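Local coordinates for uncharacterized protein XCC1541 (PDB 2QJW) that is of unknown substrate but probably acts as a hydrolase of the alpha/beta superfamily, with a serine nucleophile, at residues 57-62 / 85-90. Residues are numbered along the deposited sequence; the frame is centred on the assembly and turned at random.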
ATOM      1  N   ARG A  57      21.354  -3.010 -21.502  0.50 18.32           N
ATOM      2  CA  ARG A  57      22.650  -3.211 -20.885  0.50 17.89           C
ATOM      3  C   ARG A  57      23.302  -1.854 -20.595  0.50 15.72           C
ATOM      4  O   ARG A  57      23.869  -1.660 -19.527  0.50 17.79           O
ATOM      5  CB  ARG A  57      23.559  -4.028 -21.787  0.50 20.01           C
ATOM      6  CG  ARG A  57      24.937  -4.232 -21.199  0.50 22.58           C
ATOM      7  N   GLY A  58      23.170  -0.935 -21.542  1.00 14.37           N
ATOM      8  CA  GLY A  58      23.725   0.434 -21.419  1.00 15.58           C
ATOM      9  C   GLY A  58      23.070   1.190 -20.281  1.00 15.43           C
ATOM     10  O   GLY A  58      23.718   1.909 -19.527  1.00 13.25           O
ATOM     11  N   ARG A  59      21.764   0.990 -20.143  1.00 13.67           N
ATOM     12  CA  ARG A  59      21.015   1.584 -19.040  1.00 12.85           C
ATOM     13  C   ARG A  59      21.497   1.068 -17.733  1.00 13.19           C
ATOM     14  O   ARG A  59      21.744   1.818 -16.800  1.00 14.20           O
ATOM     15  CB  ARG A  59      19.525   1.273 -19.145  1.00 13.33           C
ATOM     16  CG  ARG A  59      18.682   2.380 -19.552  1.00 12.18           C
ATOM     17  CD  ARG A  59      17.207   1.930 -19.527  1.00 12.00           C
ATOM     18  NE  ARG A  59      16.255   2.947 -19.803  1.00 12.35           N
ATOM     19  CZ  ARG A  59      15.450   3.541 -18.930  1.00 13.62           C
ATOM     20  NH1 ARG A  59      15.532   3.296 -17.630  1.00 12.68           N
ATOM     21  NH2 ARG A  59      14.600   4.419 -19.393  1.00 14.33           N
ATOM     22  N   LEU A  60      21.670  -0.250 -17.641  1.00 12.87           N
ATOM     23  CA  LEU A  60      22.176  -0.861 -16.447  1.00 12.91           C
ATOM     24  C   LEU A  60      23.569  -0.328 -16.090  1.00 13.24           C
ATOM     25  O   LEU A  60      23.857  -0.046 -14.924  1.00 16.56           O
ATOM     26  CB  LEU A  60      22.278  -2.410 -16.571  1.00 14.56           C
ATOM     27  CG  LEU A  60      20.924  -3.110 -16.668  1.00 18.96           C
ATOM     28  CD1 LEU A  60      21.023  -4.519 -17.370  1.00 19.67           C
ATOM     29  CD2 LEU A  60      20.304  -3.238 -15.330  1.00 19.18           C
ATOM     30  N   GLN A  61      24.446  -0.254 -17.088  1.00 15.83           N
ATOM     31  CA  GLN A  61      25.828   0.214 -16.835  1.00 13.84           C
ATOM     32  C   GLN A  61      25.841   1.669 -16.426  1.00 12.54           C
ATOM     33  O   GLN A  61      26.567   2.017 -15.487  1.00 14.30           O
ATOM     34  CB  GLN A  61      26.700   0.004 -18.071  1.00 15.13           C
ATOM     35  CG  GLN A  61      28.143   0.497 -17.886  1.00 21.16           C
ATOM     36  CD  GLN A  61      28.932  -0.340 -16.896  1.00 29.82           C
ATOM     37  OE1 GLN A  61      28.654  -1.536 -16.722  1.00 30.98           O
ATOM     38  NE2 GLN A  61      29.931   0.270 -16.255  1.00 34.55           N
ATOM     39  N   ARG A  62      25.019   2.496 -17.052  1.00 13.91           N
ATOM     40  CA  ARG A  62      25.022   3.913 -16.713  1.00 13.93           C
ATOM     41  C   ARG A  62      24.534   4.101 -15.266  1.00 14.49           C
ATOM     42  O   ARG A  62      25.132   4.871 -14.483  1.00 12.58           O
ATOM     43  CB  ARG A  62      24.183   4.683 -17.670  1.00 10.79           C
ATOM     44  CG  ARG A  62      24.095   6.167 -17.383  1.00 11.28           C
ATOM     45  CD  ARG A  62      23.414   6.948 -18.430  1.00 11.92           C
ATOM     46  NE  ARG A  62      24.152   6.880 -19.694  1.00 12.97           N
ATOM     47  CZ  ARG A  62      23.615   7.255 -20.849  1.00 12.41           C
ATOM     48  NH1 ARG A  62      22.404   7.783 -20.895  1.00 13.72           N
ATOM     49  NH2 ARG A  62      24.306   7.132 -21.974  1.00 13.56           N
ATOM     50  N   SER A  85      12.445   0.921 -13.008  1.00 10.35           N
ATOM     51  CA  SER A  85      12.420   0.031 -11.867  1.00  9.01           C
ATOM     52  C   SER A  85      13.254  -1.224 -12.067  1.00  8.97           C
ATOM     53  O   SER A  85      13.908  -1.670 -11.136  1.00 11.52           O
ATOM     54  CB  SER A  85      10.984  -0.376 -11.511  1.00 10.62           C
ATOM     55  OG  SER A  85      10.286   0.735 -11.029  1.00 10.56           O
ATOM     56  N   TYR A  86      13.159  -1.776 -13.272  1.00 10.50           N
ATOM     57  CA  TYR A  86      13.913  -2.961 -13.603  1.00 11.09           C
ATOM     58  C   TYR A  86      15.395  -2.660 -13.400  1.00 10.58           C
ATOM     59  O   TYR A  86      16.074  -3.413 -12.729  1.00 11.52           O
ATOM     60  CB  TYR A  86      13.665  -3.346 -15.031  1.00 12.06           C
ATOM     61  CG  TYR A  86      14.527  -4.487 -15.456  1.00 12.45           C
ATOM     62  CD1 TYR A  86      14.231  -5.796 -15.102  1.00 13.00           C
ATOM     63  CD2 TYR A  86      15.664  -4.256 -16.198  1.00 12.83           C
ATOM     64  CE1 TYR A  86      15.033  -6.896 -15.495  1.00 13.15           C
ATOM     65  CE2 TYR A  86      16.507  -5.335 -16.602  1.00 13.57           C
ATOM     66  CZ  TYR A  86      16.192  -6.647 -16.255  1.00 14.41           C
ATOM     67  OH  TYR A  86      17.017  -7.649 -16.656  1.00 16.44           O
ATOM     68  N   ILE A  87      15.892  -1.552 -13.921  1.00 11.00           N
ATOM     69  CA  ILE A  87      17.352  -1.359 -13.773  1.00 11.26           C
ATOM     70  C   ILE A  87      17.764  -0.984 -12.334  1.00 11.16           C
ATOM     71  O   ILE A  87      18.841  -1.346 -11.871  1.00 11.58           O
ATOM     72  CB  ILE A  87      17.930  -0.366 -14.805  1.00 12.48           C
ATOM     73  CG1 ILE A  87      17.344   1.034 -14.681  1.00 11.04           C
ATOM     74  CG2 ILE A  87      17.748  -0.943 -16.217  1.00 12.32           C
ATOM     75  CD1 ILE A  87      18.124   2.083 -15.480  1.00 13.85           C
ATOM     76  N   ALA A  88      16.883  -0.301 -11.597  1.00 11.58           N
ATOM     77  CA  ALA A  88      17.167   0.026 -10.203  1.00 11.41           C
ATOM     78  C   ALA A  88      17.320  -1.246  -9.428  1.00 11.96           C
ATOM     79  O   ALA A  88      18.239  -1.445  -8.652  1.00 10.69           O
ATOM     80  CB  ALA A  88      16.040   0.937  -9.633  1.00 10.23           C
ATOM     81  N   ALA A  89      16.392  -2.180  -9.626  1.00 10.00           N
ATOM     82  CA  ALA A  89      16.465  -3.447  -8.950  1.00 11.27           C
ATOM     83  C   ALA A  89      17.728  -4.237  -9.297  1.00 10.43           C
ATOM     84  O   ALA A  89      18.413  -4.689  -8.415  1.00 10.61           O
ATOM     85  CB  ALA A  89      15.169  -4.260  -9.237  1.00 11.14           C
ATOM     86  N   GLN A  90      18.061  -4.323 -10.552  1.00 12.15           N
ATOM     87  CA  GLN A  90      19.248  -5.075 -10.968  1.00 12.82           C
ATOM     88  C   GLN A  90      20.531  -4.421 -10.388  1.00 12.04           C
ATOM     89  O   GLN A  90      21.403  -5.143  -9.887  1.00 14.35           O
ATOM     90  CB  GLN A  90      19.356  -5.217 -12.492  1.00 15.43           C
ATOM     91  CG  GLN A  90      18.215  -5.946 -13.141  1.00 15.08           C
ATOM     92  CD  GLN A  90      18.119  -7.408 -12.732  1.00 21.09           C
ATOM     93  OE1 GLN A  90      19.050  -8.001 -12.200  1.00 27.90           O
ATOM     94  NE2 GLN A  90      16.989  -7.990 -12.990  1.00 25.15           N
TER
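Arg-59 NH1, gripped by a hydrogen bond to the carbonyl oxygen of His-11, lies against a methyl group across the helix pair, 3.6 Å from Ile-87 CD1. The methyl meets the edge of the guanidinium near its plane, while a salt bridge from NE to Asp-45 OD1, together with the bond to His-11 O, limits rotation of the group. Arg-59 is buried, and Asp-45 probably balances its charge. With chi2 and chi3 both close to 180°, the extended chain carries the guanidinium past the isoleucine at about a right angle; nearer the backbone, Arg-59 CB lies 4.0 Å from Ile-87 CD1.

In the alpha/beta-hydrolase fold, the helix that follows the nucleophile elbow corresponds here to 83-92, and a Gly-80, Ser-82, Gly-84 pattern, whose residues Arg-59 also touches, is consistent with that turn. Helix 56-71 crosses it at -52°, the short segments' axes approaching to 9.4 Å, with Leu-60 and Ile-87 nearest in the backbone (CA to CA 5.5 Å). No hydrogen bond joins the two segments.

Ile-87 serves two neighbours with two branches. Its CG1 sits between the backbone N and the carbonyl carbon (chi1 62°), carrying CD1 to the arginine, while Ile-87 CG2, anti to the carbonyl carbon, lies 3.5 Å from Leu-60 CD2. Further along helix 56-71, Leu-63 also touches Ile-87. The glutamine about one turn after Ile-87 bends away beyond CB, and its NE2 is bonded to Ala-114 O; Gln-90 CB itself stays 3.6 Å from Leu-60 CD2, the same methyl that meets the isoleucine.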